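Local atomic coordinates of molinate hydrolase (Gulosibacter molinativorax, PDB entry 4UB9), a protein that hydrolyses the thiocarbamate herbicide molinate, probably as a zinc-dependent member of the amidohydrolase family. Residues A[132-136]-A[137-141]. Sequence-based numbering, arbitrary orientation.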
ATOM      1  N   ILE A 132      30.083  18.152 -11.344  1.00 31.95           N
ATOM      2  CA  ILE A 132      29.433  17.608 -12.513  1.00 33.71           C
ATOM      3  C   ILE A 132      28.740  18.691 -13.344  1.00 35.79           C
ATOM      4  O   ILE A 132      28.699  18.622 -14.555  1.00 37.09           O
ATOM      5  CB  ILE A 132      28.447  16.524 -12.116  1.00 38.42           C
ATOM      6  CG1 ILE A 132      29.248  15.302 -11.675  1.00 39.55           C
ATOM      7  CG2 ILE A 132      27.526  16.153 -13.277  1.00 37.72           C
ATOM      8  CD1 ILE A 132      28.403  14.165 -11.167  1.00 42.79           C
ATOM      9  N   ALA A 133      28.231  19.719 -12.687  1.00 35.06           N
ATOM     10  CA  ALA A 133      27.664  20.846 -13.418  1.00 34.68           C
ATOM     11  C   ALA A 133      28.782  21.562 -14.177  1.00 32.75           C
ATOM     12  O   ALA A 133      28.648  21.850 -15.362  1.00 32.08           O
ATOM     13  CB  ALA A 133      26.962  21.798 -12.481  1.00 31.95           C
ATOM     14  N   LEU A 134      29.879  21.794 -13.463  1.00 31.71           N
ATOM     15  CA  LEU A 134      31.074  22.436 -14.009  1.00 34.93           C
ATOM     16  C   LEU A 134      31.636  21.681 -15.230  1.00 39.79           C
ATOM     17  O   LEU A 134      31.992  22.280 -16.260  1.00 37.55           O
ATOM     18  CB  LEU A 134      32.138  22.562 -12.956  1.00 33.44           C
ATOM     19  CG  LEU A 134      33.369  23.388 -13.327  1.00 37.80           C
ATOM     20  CD1 LEU A 134      33.011  24.769 -13.831  1.00 40.04           C
ATOM     21  CD2 LEU A 134      34.316  23.509 -12.138  1.00 38.38           C
ATOM     22  N   ARG A 135      31.617  20.361 -15.139  1.00 37.18           N
ATOM     23  CA  ARG A 135      31.987  19.491 -16.263  1.00 41.03           C
ATOM     24  C   ARG A 135      31.159  19.738 -17.518  1.00 40.07           C
ATOM     25  O   ARG A 135      31.643  19.609 -18.618  1.00 41.91           O
ATOM     26  CB  ARG A 135      31.815  18.046 -15.894  1.00 42.07           C
ATOM     27  CG  ARG A 135      32.488  17.096 -16.856  1.00 44.46           C
ATOM     28  CD  ARG A 135      31.659  15.858 -17.074  1.00 45.15           C
ATOM     29  NE  ARG A 135      31.947  14.858 -16.074  1.00 44.95           N
ATOM     30  CZ  ARG A 135      31.061  13.995 -15.547  1.00 48.86           C
ATOM     31  NH1 ARG A 135      29.767  14.039 -15.823  1.00 42.06           N
ATOM     32  NH2 ARG A 135      31.483  13.082 -14.679  1.00 46.29           N
ATOM     33  N   GLY A 136      29.904  20.119 -17.346  1.00 39.18           N
ATOM     34  CA  GLY A 136      29.061  20.543 -18.476  1.00 34.09           C
ATOM     35  C   GLY A 136      29.153  22.037 -18.818  1.00 31.23           C
ATOM     36  O   GLY A 136      28.308  22.574 -19.529  1.00 32.80           O
ATOM     37  N   GLY A 137      30.148  22.721 -18.288  1.00 28.77           N
ATOM     38  CA  GLY A 137      30.371  24.138 -18.621  1.00 34.37           C
ATOM     39  C   GLY A 137      29.605  25.147 -17.758  1.00 38.10           C
ATOM     40  O   GLY A 137      29.623  26.359 -18.017  1.00 38.92           O
ATOM     41  N   VAL A 138      28.936  24.639 -16.729  1.00 37.83           N
ATOM     42  CA  VAL A 138      28.116  25.478 -15.877  1.00 35.38           C
ATOM     43  C   VAL A 138      29.004  25.978 -14.748  1.00 31.58           C
ATOM     44  O   VAL A 138      29.428  25.201 -13.909  1.00 27.85           O
ATOM     45  CB  VAL A 138      26.909  24.730 -15.333  1.00 33.36           C
ATOM     46  CG1 VAL A 138      26.114  25.611 -14.355  1.00 34.96           C
ATOM     47  CG2 VAL A 138      26.025  24.262 -16.463  1.00 36.34           C
ATOM     48  N   THR A 139      29.274  27.271 -14.745  1.00 29.15           N
ATOM     49  CA  THR A 139      30.157  27.849 -13.739  1.00 33.58           C
ATOM     50  C   THR A 139      29.399  28.406 -12.515  1.00 35.46           C
ATOM     51  O   THR A 139      29.986  28.612 -11.450  1.00 39.24           O
ATOM     52  CB  THR A 139      31.003  28.969 -14.340  1.00 37.15           C
ATOM     53  OG1 THR A 139      30.190  29.722 -15.254  1.00 38.55           O
ATOM     54  CG2 THR A 139      32.211  28.374 -15.088  1.00 38.13           C
ATOM     55  N   THR A 140      28.100  28.646 -12.681  1.00 36.89           N
ATOM     56  CA  THR A 140      27.231  29.091 -11.568  1.00 37.83           C
ATOM     57  C   THR A 140      25.932  28.307 -11.520  1.00 37.23           C
ATOM     58  O   THR A 140      25.228  28.195 -12.529  1.00 36.54           O
ATOM     59  CB  THR A 140      26.899  30.587 -11.651  1.00 42.24           C
ATOM     60  OG1 THR A 140      28.118  31.340 -11.675  1.00 38.44           O
ATOM     61  CG2 THR A 140      26.069  31.037 -10.458  1.00 39.73           C
ATOM     62  N   VAL A 141      25.641  27.742 -10.339  1.00 33.75           N
ATOM     63  CA  VAL A 141      24.378  27.069 -10.122  1.00 31.09           C
ATOM     64  C   VAL A 141      23.555  27.717  -9.019  1.00 30.43           C
ATOM     65  O   VAL A 141      24.074  28.132  -7.985  1.00 30.28           O
ATOM     66  CB  VAL A 141      24.527  25.555  -9.799  1.00 31.38           C
ATOM     67  CG1 VAL A 141      25.084  24.807 -10.998  1.00 33.05           C
ATOM     68  CG2 VAL A 141      25.369  25.325  -8.576  1.00 29.37           C
TER
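Val138 N donates to Ala133 O at 3.1 Å and Gly137 N to Leu134 O at 2.8 Å, the paired backbone bonds of a Schellman motif, with Gly137 as the C-prime residue. Gly137, with a positive phi of 87°, turns the chain out of the helix. The turn folds the start of the strand back over the last helical turn, where Leu134 CA makes a CA-H...O contact with Val138 O at 3.2 Å. On one flank the methyl of Ala133 packs 3.8 Å from CG1 of Val141 and lies 4.1 Å from CB of Val138. With chi1 of Val141 at -66°, its CG1 is swung away from the carbonyl carbon of the same residue and faces the Ala133 methyl. Leu134 takes another path: its CD1 passes over Val138 O at 3.6 Å and meets CG2 of Thr139 at 3.9 Å. This buried turn connects helix 122-135 directly to strand 138-143 in the TIM-barrel-type amidohydrolase domain, away from the zinc site. Gly136 O accepts a hydrogen bond from His401 of helix 400-410, while strand 138-143 runs between parallel strands 88-95 and 167-170.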